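Local coordinates for protein CDP-4-keto-6-deoxy-D-glucose-3-dehydrase (Yersinia pseudotuberculosis, PDB 3BB8) that probably catalyses the pyridoxal-phosphate-dependent C-3 dehydration of CDP-4-keto-6-deoxy-D-glucose in the synthesis of lipopolysaccharide sugars, at residues 73-78 with 202-207; 110-115 with 133-138; 116-121 with 137-142; 159-164 with 185-190. The protein carries 1 engineered substitution. One frame throughout, in Å; residues are numbered along the deposited sequence.

Interactions 2 and 4 belong to the core of the large mixed sheet: each joins two parallel strands through regular backbone hydrogen bonds, and strands 112-115 and 159-165 are themselves neighbours, with I114 N bonded to A161 O. Interaction 3 continues from interaction 2 along strand 133-140, sharing V137 and D138, but there no hydrogen bonds cross; aliphatic packing holds the loop that carries F120 to the cofactor. Interaction 1, also largely buried but with more solvent-facing residues, lies about 18 Å from interaction 4 between centres; no hydrogen bond crosses it, only side-chain carbons packed on side chains and helix-end carbonyls. Those two contacts meet where E190 accepts a bond from G206 N.

Interaction 1 (73-78 with 202-207); sequences EYLGVP and GKMAGT
M204 reaches Y74 and L75 at the end of helix 62-75, and T207, three residues further on, meets L75 and V77. The inner half of the contact is close-packed. CG2 of T207 lies 3.5 Å from L75 O and 3.6 Å from V77 CG1, so one methyl fills the angle between the last helical carbonyl and the valine just past G76. L75 and V77 are backed by F231 of strand 228-232, and L75 also by L196. G76, with positive phi, is the C-prime residue of a Schellman motif that turns the chain out of the helix between these two side chains. The turn is braced in its own right, since the OG1 of T207 donates to M204 O (2.8 Å) across a type II beta turn.

On the outer side the packing rests on the bent thioether of M204. Its CG stands anti to the backbone N (chi1 -172°) and lies 4.0 Å from L75 CD2; bends at chi2 and chi3 then carry CE to 3.4 Å from Y74 O and 3.5 Å from Y74 CE1. SD sits 5.2 Å from the centroid of the Y74 ring, 55° off its normal, an oblique Met-aromatic contact. Y74 and M204 are both partly exposed, although the tyrosine also leans on I306 and V310 of helix 293-323.

Methyl and methylene groups face the carbonyl oxygens of the helix end, which implies a fit by shape and dispersion: no polar bond joins the two segments, whose polar groups find partners within each segment or in neighbours such as E190 and S198.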
# COMPACT_ATOMS: atom_id res chain seq x y z
N GLU A 73 4.56 -21.67 -7.36
CA GLU A 73 4.40 -23.07 -7.75
C GLU A 73 3.03 -23.25 -8.39
O GLU A 73 2.92 -23.79 -9.50
CB GLU A 73 4.56 -23.98 -6.53
CG GLU A 73 5.90 -23.78 -5.81
CD GLU A 73 6.06 -24.61 -4.55
OE1 GLU A 73 5.16 -24.60 -3.69
OE2 GLU A 73 7.11 -25.27 -4.41
N TYR A 74 1.99 -22.79 -7.71
CA TYR A 74 0.63 -22.90 -8.23
C TYR A 74 0.50 -22.23 -9.59
O TYR A 74 -0.07 -22.80 -10.52
CB TYR A 74 -0.36 -22.27 -7.25
CG TYR A 74 -1.80 -22.29 -7.73
CD1 TYR A 74 -2.28 -21.32 -8.61
CD2 TYR A 74 -2.68 -23.28 -7.30
CE1 TYR A 74 -3.60 -21.34 -9.05
CE2 TYR A 74 -4.01 -23.31 -7.74
CZ TYR A 74 -4.46 -22.34 -8.61
OH TYR A 74 -5.77 -22.37 -9.03
N LEU A 75 1.03 -21.02 -9.71
CA LEU A 75 0.97 -20.27 -10.96
C LEU A 75 1.91 -20.77 -12.04
O LEU A 75 1.69 -20.52 -13.23
CB LEU A 75 1.26 -18.79 -10.69
CG LEU A 75 0.20 -18.03 -9.90
CD1 LEU A 75 0.75 -16.68 -9.47
CD2 LEU A 75 -1.04 -17.87 -10.77
N GLY A 76 2.97 -21.46 -11.64
CA GLY A 76 3.93 -21.96 -12.60
C GLY A 76 4.93 -20.89 -13.02
O GLY A 76 5.36 -20.85 -14.17
N VAL A 77 5.28 -20.01 -12.09
CA VAL A 77 6.25 -18.95 -12.37
C VAL A 77 7.30 -18.89 -11.27
O VAL A 77 7.05 -19.27 -10.13
CB VAL A 77 5.58 -17.56 -12.48
CG1 VAL A 77 4.61 -17.56 -13.64
CG2 VAL A 77 4.89 -17.19 -11.16
N PRO A 78 8.50 -18.40 -11.61
CA PRO A 78 9.61 -18.29 -10.66
C PRO A 78 9.57 -17.10 -9.71
O PRO A 78 9.93 -17.22 -8.54
CB PRO A 78 10.83 -18.25 -11.57
CG PRO A 78 10.33 -17.46 -12.74
CD PRO A 78 8.94 -18.05 -12.98
N GLY A 202 -5.11 -24.31 -21.81
CA GLY A 202 -4.44 -25.14 -20.82
C GLY A 202 -3.40 -24.45 -19.95
O GLY A 202 -3.01 -24.99 -18.91
N LYS A 203 -2.95 -23.27 -20.37
CA LYS A 203 -1.92 -22.52 -19.64
C LYS A 203 -2.49 -21.51 -18.64
O LYS A 203 -3.33 -20.67 -18.98
CB LYS A 203 -1.01 -21.81 -20.66
CG LYS A 203 0.18 -21.06 -20.07
CD LYS A 203 0.97 -20.34 -21.16
CE LYS A 203 2.19 -19.61 -20.61
NZ LYS A 203 3.10 -20.52 -19.85
N MET A 204 -2.02 -21.59 -17.39
CA MET A 204 -2.45 -20.72 -16.30
C MET A 204 -2.46 -19.23 -16.66
O MET A 204 -1.50 -18.71 -17.24
CB MET A 204 -1.53 -20.94 -15.09
CG MET A 204 -1.99 -20.23 -13.84
SD MET A 204 -3.51 -20.93 -13.20
CE MET A 204 -2.91 -22.37 -12.32
N ALA A 205 -3.54 -18.54 -16.32
CA ALA A 205 -3.68 -17.11 -16.62
C ALA A 205 -2.66 -16.25 -15.88
O ALA A 205 -2.47 -16.40 -14.68
CB ALA A 205 -5.09 -16.65 -16.29
N GLY A 206 -2.03 -15.33 -16.60
CA GLY A 206 -1.06 -14.45 -15.98
C GLY A 206 0.36 -14.81 -16.36
O GLY A 206 1.31 -14.12 -16.00
N THR A 207 0.49 -15.90 -17.12
CA THR A 207 1.80 -16.37 -17.54
C THR A 207 1.99 -16.28 -19.06
O THR A 207 2.92 -16.86 -19.61
CB THR A 207 2.02 -17.82 -17.08
OG1 THR A 207 1.23 -18.71 -17.87
CG2 THR A 207 1.59 -17.97 -15.63

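Interaction 2 (110-115 with 133-138); sequences GDEVIT and IPVFVD
E112 and V135 meet on one face of two parallel strands, 112-115 and 133-136, whose axes approach to 4.5 Å and are inclined at 33°. The glutamate can be followed outward. Its CB lies 3.5 Å from I133 O and 3.6 Å from V135 CG2; CG, anti to the carbonyl carbon (chi1 -60°), continues across the same methyl, and CD still rests on it at 3.8 Å. Only past this aliphatic passage does the carboxylate find its polar partners: OE1 bonds to S156 OG, and OE2 forms a salt bridge with R393.

Beneath these side chains the backbones exchange bonds in regular parallel alternation. I133 N gives a short, straight bond to D111 O (2.7 Å), I133 O receives V113 N, and V113 O and V135 O continue the series to V135 N and T115 N. It stretches at the end, where V137 N is 3.3 Å from T115 O.

On the other face T115 and F136 lie side by side, the CG2 methyl 3.8 Å from F136 CE2. OG1 of T115 turns to M163 O in the adjoining strand, while helix 121-129, which completes this beta-alpha-beta unit, covers V113, T115 and P134. The chemistry implies a buried strand pair joined mainly through its main chains, with the one carboxylate on its V135 face neutralised, probably as an ion pair, by R393.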
# COMPACT_ATOMS: atom_id res chain seq x y z
N GLY A 110 3.30 10.18 -22.10
CA GLY A 110 2.89 10.48 -23.46
C GLY A 110 2.62 9.22 -24.27
O GLY A 110 1.86 9.25 -25.23
N ASP A 111 3.26 8.12 -23.87
CA ASP A 111 3.09 6.84 -24.53
C ASP A 111 1.68 6.32 -24.28
O ASP A 111 1.01 6.74 -23.33
CB ASP A 111 4.13 5.83 -24.01
CG ASP A 111 5.56 6.22 -24.40
OD1 ASP A 111 5.76 7.38 -24.82
OD2 ASP A 111 6.47 5.37 -24.27
N GLU A 112 1.22 5.41 -25.14
CA GLU A 112 -0.12 4.87 -25.02
C GLU A 112 -0.17 3.43 -24.57
O GLU A 112 0.70 2.63 -24.90
CB GLU A 112 -0.88 5.03 -26.34
CG GLU A 112 -1.00 6.48 -26.79
CD GLU A 112 -1.53 6.64 -28.21
OE1 GLU A 112 -1.37 5.69 -29.01
OE2 GLU A 112 -2.08 7.72 -28.52
N VAL A 113 -1.20 3.13 -23.80
CA VAL A 113 -1.43 1.79 -23.29
C VAL A 113 -2.85 1.41 -23.73
O VAL A 113 -3.81 2.13 -23.44
CB VAL A 113 -1.38 1.76 -21.74
CG1 VAL A 113 -1.57 0.35 -21.24
CG2 VAL A 113 -0.05 2.33 -21.26
N ILE A 114 -2.97 0.31 -24.47
CA ILE A 114 -4.27 -0.15 -24.94
C ILE A 114 -4.98 -0.94 -23.84
O ILE A 114 -4.38 -1.81 -23.20
CB ILE A 114 -4.13 -1.05 -26.19
CG1 ILE A 114 -3.68 -0.21 -27.38
CG2 ILE A 114 -5.46 -1.74 -26.49
CD1 ILE A 114 -3.34 -1.02 -28.62
N THR A 115 -6.26 -0.63 -23.62
CA THR A 115 -7.03 -1.32 -22.59
C THR A 115 -8.51 -1.18 -22.93
O THR A 115 -8.85 -0.67 -23.99
CB THR A 115 -6.72 -0.71 -21.19
OG1 THR A 115 -7.34 -1.50 -20.17
CG2 THR A 115 -7.23 0.71 -21.10
N ILE A 133 -1.06 7.58 -21.75
CA ILE A 133 -2.39 7.80 -22.29
C ILE A 133 -3.11 6.49 -22.57
O ILE A 133 -2.64 5.66 -23.35
CB ILE A 133 -2.31 8.64 -23.58
CG1 ILE A 133 -1.58 9.95 -23.28
CG2 ILE A 133 -3.69 8.92 -24.13
CD1 ILE A 133 -1.05 10.65 -24.50
N PRO A 134 -4.26 6.28 -21.92
CA PRO A 134 -5.05 5.06 -22.11
C PRO A 134 -5.77 5.12 -23.46
O PRO A 134 -6.27 6.18 -23.86
CB PRO A 134 -6.05 5.10 -20.95
CG PRO A 134 -5.37 5.96 -19.93
CD PRO A 134 -4.78 7.05 -20.78
N VAL A 135 -5.78 4.00 -24.17
CA VAL A 135 -6.46 3.90 -25.46
C VAL A 135 -7.45 2.74 -25.34
O VAL A 135 -7.05 1.59 -25.16
CB VAL A 135 -5.45 3.60 -26.59
CG1 VAL A 135 -6.18 3.45 -27.92
CG2 VAL A 135 -4.43 4.73 -26.68
N PHE A 136 -8.75 3.05 -25.42
CA PHE A 136 -9.78 2.02 -25.28
C PHE A 136 -10.40 1.45 -26.56
O PHE A 136 -10.52 2.14 -27.57
CB PHE A 136 -10.95 2.54 -24.43
CG PHE A 136 -10.53 3.19 -23.13
CD1 PHE A 136 -10.23 4.54 -23.08
CD2 PHE A 136 -10.49 2.44 -21.95
CE1 PHE A 136 -9.90 5.16 -21.87
CE2 PHE A 136 -10.16 3.04 -20.74
CZ PHE A 136 -9.86 4.41 -20.70
N VAL A 137 -10.81 0.19 -26.48
CA VAL A 137 -11.52 -0.51 -27.56
C VAL A 137 -12.65 -1.27 -26.87
O VAL A 137 -12.53 -1.68 -25.72
CB VAL A 137 -10.64 -1.51 -28.34
CG1 VAL A 137 -9.57 -0.76 -29.11
CG2 VAL A 137 -10.03 -2.53 -27.40
N ASP A 138 -13.76 -1.45 -27.58
CA ASP A 138 -14.93 -2.12 -27.01
C ASP A 138 -14.73 -3.58 -26.60
O ASP A 138 -13.80 -4.24 -27.03
CB ASP A 138 -16.10 -2.01 -28.00
CG ASP A 138 -17.45 -2.18 -27.33
OD1 ASP A 138 -17.65 -1.63 -26.22
OD2 ASP A 138 -18.32 -2.85 -27.92

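Interaction 3 (116-121 with 137-142); sequences VAAGFP and VDVDIP. With PLP (pyridoxal-5'-phosphate), chain C.
V116 and V137 are the closest backbone neighbours, their CA atoms 5.4 Å apart, just where the two chains leave the regular parallel pairing of their strands. From here they diverge: 116-121 runs as a loop, with an inverse gamma turn centred on A118, whereas 137-142 stays extended, with a weakly bonded strand at about 139-140, and reaches a cis peptide before P142. With no hydrogen bond between them, side chains fill the widening gap.

V139 points back across it. Its CG1 lies 3.7 Å from V116 CB and 3.8 Å from A118 CB, so a single methyl touches both V116 and the residue at the centre of the turn, while CG2 also approaches A118. The V116 and V139 side chains cross at about a right angle. CG1 of V116, anti to its own carbonyl carbon (chi1 -60°), comes 3.4 Å from V137 O. T401 of helix 399-407 closes over A118 and V139.

Further along the loop, F120 reaches the cofactor. Pyridoxal phosphate C4 lies over one face of its ring, offset toward the rim, and P121 CD covers the opposite face. The nearest atoms are F120 CD2 and C6 of the cofactor, at 3.5 Å. F377 meets the phenyl ring edge-to-face, and W247 of the second subunit, which itself donates a hydrogen bond to the cofactor, also packs against it. A strand-to-helix loop bearing an aromatic residue over the pyridine ring is a recurring feature of active sites of the aspartate aminotransferase fold.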
# COMPACT_ATOMS: atom_id res chain seq x y z
N VAL A 116 -9.40 -1.63 -22.05
CA VAL A 116 -10.83 -1.50 -22.31
C VAL A 116 -11.46 -0.63 -21.24
O VAL A 116 -10.92 -0.50 -20.14
CB VAL A 116 -11.54 -2.88 -22.35
CG1 VAL A 116 -10.92 -3.73 -23.46
CG2 VAL A 116 -11.42 -3.59 -21.00
N ALA A 117 -12.60 -0.01 -21.56
CA ALA A 117 -13.29 0.86 -20.62
C ALA A 117 -14.28 0.10 -19.72
O ALA A 117 -14.77 0.62 -18.71
CB ALA A 117 -14.01 1.97 -21.37
N ALA A 118 -14.59 -1.14 -20.08
CA ALA A 118 -15.50 -1.94 -19.28
C ALA A 118 -14.68 -2.75 -18.28
O ALA A 118 -14.45 -3.94 -18.46
CB ALA A 118 -16.32 -2.88 -20.16
N GLY A 119 -14.22 -2.10 -17.21
CA GLY A 119 -13.43 -2.81 -16.23
C GLY A 119 -13.34 -2.17 -14.86
O GLY A 119 -14.25 -1.46 -14.43
N PHE A 120 -12.25 -2.45 -14.17
CA PHE A 120 -12.04 -1.91 -12.84
C PHE A 120 -11.09 -0.72 -12.93
O PHE A 120 -10.10 -0.77 -13.68
CB PHE A 120 -11.47 -2.98 -11.92
CG PHE A 120 -11.51 -2.60 -10.47
CD1 PHE A 120 -12.73 -2.59 -9.79
CD2 PHE A 120 -10.37 -2.16 -9.82
CE1 PHE A 120 -12.80 -2.15 -8.48
CE2 PHE A 120 -10.44 -1.71 -8.50
CZ PHE A 120 -11.66 -1.70 -7.84
N PRO A 121 -11.37 0.37 -12.20
CA PRO A 121 -10.54 1.57 -12.20
C PRO A 121 -9.02 1.41 -12.08
O PRO A 121 -8.28 1.93 -12.92
CB PRO A 121 -11.14 2.43 -11.07
CG PRO A 121 -11.96 1.46 -10.28
CD PRO A 121 -12.53 0.56 -11.31
N VAL A 137 -10.81 0.19 -26.48
CA VAL A 137 -11.52 -0.51 -27.56
C VAL A 137 -12.65 -1.27 -26.87
O VAL A 137 -12.53 -1.68 -25.72
CB VAL A 137 -10.64 -1.51 -28.34
CG1 VAL A 137 -9.57 -0.76 -29.11
CG2 VAL A 137 -10.03 -2.53 -27.40
N ASP A 138 -13.76 -1.45 -27.58
CA ASP A 138 -14.93 -2.12 -27.01
C ASP A 138 -14.73 -3.58 -26.60
O ASP A 138 -13.80 -4.24 -27.03
CB ASP A 138 -16.10 -2.01 -28.00
CG ASP A 138 -17.45 -2.18 -27.33
OD1 ASP A 138 -17.65 -1.63 -26.22
OD2 ASP A 138 -18.32 -2.85 -27.92
N VAL A 139 -15.62 -4.05 -25.73
CA VAL A 139 -15.58 -5.43 -25.26
C VAL A 139 -16.68 -6.23 -25.95
O VAL A 139 -17.43 -5.70 -26.78
CB VAL A 139 -15.80 -5.52 -23.74
CG1 VAL A 139 -14.68 -4.80 -23.00
CG2 VAL A 139 -17.15 -4.93 -23.39
N ASP A 140 -16.78 -7.51 -25.60
CA ASP A 140 -17.80 -8.39 -26.18
C ASP A 140 -18.70 -8.97 -25.10
O ASP A 140 -18.24 -9.31 -24.01
CB ASP A 140 -17.14 -9.51 -26.98
CG ASP A 140 -18.10 -10.63 -27.31
OD1 ASP A 140 -18.27 -11.54 -26.47
OD2 ASP A 140 -18.69 -10.61 -28.41
N ILE A 141 -19.99 -9.10 -25.42
CA ILE A 141 -20.89 -9.95 -24.64
C ILE A 141 -21.14 -11.27 -25.36
O ILE A 141 -21.22 -11.32 -26.58
CB ILE A 141 -22.23 -9.25 -24.38
CG1 ILE A 141 -22.00 -7.86 -23.77
CG2 ILE A 141 -23.10 -10.09 -23.47
CD1 ILE A 141 -23.18 -6.92 -23.91
N PRO A 142 -21.28 -12.34 -24.58
CA PRO A 142 -21.41 -12.22 -23.12
C PRO A 142 -20.20 -12.79 -22.40
O PRO A 142 -20.33 -13.29 -21.28
CB PRO A 142 -22.65 -13.05 -22.81
CG PRO A 142 -22.70 -14.06 -23.90
CD PRO A 142 -22.18 -13.37 -25.13
N1 PLP C . -8.56 -5.22 -10.97
C2 PLP C . -9.72 -5.97 -10.91
C2A PLP C . -10.32 -6.45 -12.22
C3 PLP C . -10.31 -6.26 -9.64
O3 PLP C . -11.44 -6.98 -9.53
C4 PLP C . -9.68 -5.78 -8.42
C4A PLP C . -10.35 -6.15 -7.05
C5 PLP C . -8.48 -5.00 -8.55
C6 PLP C . -7.95 -4.74 -9.87
C5A PLP C . -7.67 -4.40 -7.44
O4P PLP C . -7.63 -5.14 -6.31
P PLP C . -7.76 -4.57 -4.81
O1P PLP C . -7.18 -5.65 -3.92
O2P PLP C . -9.37 -4.38 -4.56
O3P PLP C . -7.02 -3.23 -4.70

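Interaction 4 (159-164 with 185-190); sequences TKAIMI and NLWLIE
A161 and W187 begin a parallel strand pairing in the central sheet of the aspartate aminotransferase fold, where strand 159-165, helix 174-184 and strand 187-191 form a beta-alpha-beta unit. The two strands run only 13° from parallel. Four backbone bonds join them: W187 N to K160 O, I162 N to W187 O, I189 N to I162 O, and a longer one, 3.3 Å, from I164 N to I189 O.

The face carrying M163 and I189 is the one turned to helix 86-96, whose N90, A93 and L94 pack on it. M163 is stretched out, CG anti to the backbone N (chi1 -173°), and passes across the isoleucine at a slant: CG lies 3.6 Å from I189 CB, and SD 3.8 Å from I189 CD1. This methionine side chain is about 8 Å from the bound pyridoxal phosphate, so the packing lies just behind the cofactor pocket. At the start of the same face, A161 CB and W187 CB touch at 3.5 Å, while the indole swings outward; its NE1 bonds to R105 O, and the R105 side chain makes a cation-pi contact with it.

On the reverse face I162 CB meets L188 CD1 at 4.0 Å, with V177 and R178 of helix 174-184 against L188. Ahead of the paired residues, L186 wedges in beneath the first strand: its CD1 touches I162 CD1, and its CD2 lies 3.5 Å from T159 CG2 and 3.2 Å from T159 O.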
# COMPACT_ATOMS: atom_id res chain seq x y z
N THR A 159 2.04 3.55 -29.16
CA THR A 159 1.63 2.39 -28.38
C THR A 159 2.84 1.63 -27.89
O THR A 159 3.70 1.24 -28.69
CB THR A 159 0.74 1.44 -29.20
OG1 THR A 159 -0.35 2.17 -29.77
CG2 THR A 159 0.20 0.33 -28.31
N LYS A 160 2.92 1.40 -26.59
CA LYS A 160 4.05 0.67 -26.01
C LYS A 160 3.63 -0.52 -25.18
O LYS A 160 4.45 -1.35 -24.82
CB LYS A 160 4.91 1.61 -25.16
CG LYS A 160 5.70 2.62 -25.98
CD LYS A 160 6.69 1.91 -26.90
CE LYS A 160 7.41 2.88 -27.84
NZ LYS A 160 8.34 2.17 -28.76
N ALA A 161 2.34 -0.62 -24.88
CA ALA A 161 1.89 -1.74 -24.07
C ALA A 161 0.40 -1.97 -24.08
O ALA A 161 -0.39 -1.13 -24.52
CB ALA A 161 2.37 -1.56 -22.62
N ILE A 162 0.02 -3.13 -23.57
CA ILE A 162 -1.38 -3.50 -23.46
C ILE A 162 -1.55 -4.03 -22.05
O ILE A 162 -0.82 -4.93 -21.63
CB ILE A 162 -1.76 -4.62 -24.44
CG1 ILE A 162 -1.56 -4.14 -25.88
CG2 ILE A 162 -3.21 -5.02 -24.21
CD1 ILE A 162 -1.91 -5.19 -26.92
N MET A 163 -2.50 -3.45 -21.32
CA MET A 163 -2.80 -3.88 -19.95
C MET A 163 -4.31 -4.06 -19.86
O MET A 163 -5.07 -3.10 -19.93
CB MET A 163 -2.32 -2.84 -18.94
CG MET A 163 -2.44 -3.30 -17.48
SD MET A 163 -1.46 -2.29 -16.35
CE MET A 163 -2.09 -2.80 -14.77
N ILE A 164 -4.72 -5.31 -19.70
CA ILE A 164 -6.13 -5.65 -19.63
C ILE A 164 -6.36 -6.73 -18.59
O ILE A 164 -5.46 -7.53 -18.32
CB ILE A 164 -6.60 -6.21 -20.98
CG1 ILE A 164 -6.45 -5.16 -22.07
CG2 ILE A 164 -8.02 -6.70 -20.89
CD1 ILE A 164 -6.81 -5.67 -23.45
N ASN A 185 5.70 -5.63 -30.76
CA ASN A 185 6.65 -5.67 -29.65
C ASN A 185 6.17 -4.87 -28.45
O ASN A 185 6.95 -4.19 -27.78
CB ASN A 185 8.01 -5.15 -30.11
CG ASN A 185 8.69 -6.07 -31.08
OD1 ASN A 185 9.06 -7.20 -30.74
ND2 ASN A 185 8.87 -5.61 -32.31
N LEU A 186 4.87 -4.95 -28.19
CA LEU A 186 4.25 -4.24 -27.08
C LEU A 186 4.36 -5.05 -25.81
O LEU A 186 4.34 -6.28 -25.84
CB LEU A 186 2.77 -4.00 -27.37
CG LEU A 186 2.39 -3.26 -28.65
CD1 LEU A 186 0.88 -3.31 -28.82
CD2 LEU A 186 2.89 -1.82 -28.59
N TRP A 187 4.50 -4.35 -24.68
CA TRP A 187 4.56 -4.98 -23.37
C TRP A 187 3.15 -5.48 -23.07
O TRP A 187 2.18 -4.84 -23.46
CB TRP A 187 4.92 -3.96 -22.29
CG TRP A 187 6.35 -3.56 -22.23
CD1 TRP A 187 6.88 -2.35 -22.57
CD2 TRP A 187 7.44 -4.36 -21.76
NE1 TRP A 187 8.24 -2.35 -22.33
CE2 TRP A 187 8.60 -3.57 -21.83
CE3 TRP A 187 7.53 -5.67 -21.27
CZ2 TRP A 187 9.85 -4.05 -21.44
CZ3 TRP A 187 8.76 -6.14 -20.89
CH2 TRP A 187 9.91 -5.33 -20.97
N LEU A 188 3.03 -6.61 -22.38
CA LEU A 188 1.71 -7.13 -22.04
C LEU A 188 1.52 -7.39 -20.54
O LEU A 188 2.22 -8.22 -19.96
CB LEU A 188 1.40 -8.43 -22.80
CG LEU A 188 0.06 -9.05 -22.35
CD1 LEU A 188 -1.08 -8.20 -22.87
CD2 LEU A 188 -0.09 -10.49 -22.84
N ILE A 189 0.57 -6.69 -19.93
CA ILE A 189 0.29 -6.90 -18.51
C ILE A 189 -1.09 -7.54 -18.33
O ILE A 189 -2.11 -7.00 -18.75
CB ILE A 189 0.35 -5.59 -17.70
CG1 ILE A 189 1.79 -5.08 -17.66
CG2 ILE A 189 -0.14 -5.83 -16.27
CD1 ILE A 189 1.95 -3.71 -17.12
N GLU A 190 -1.10 -8.71 -17.70
CA GLU A 190 -2.32 -9.45 -17.43
C GLU A 190 -2.86 -9.20 -16.02
O GLU A 190 -2.31 -9.73 -15.05
CB GLU A 190 -2.07 -10.96 -17.54
CG GLU A 190 -2.14 -11.58 -18.90
CD GLU A 190 -1.86 -13.07 -18.82
OE1 GLU A 190 -0.68 -13.46 -18.84
OE2 GLU A 190 -2.83 -13.85 -18.69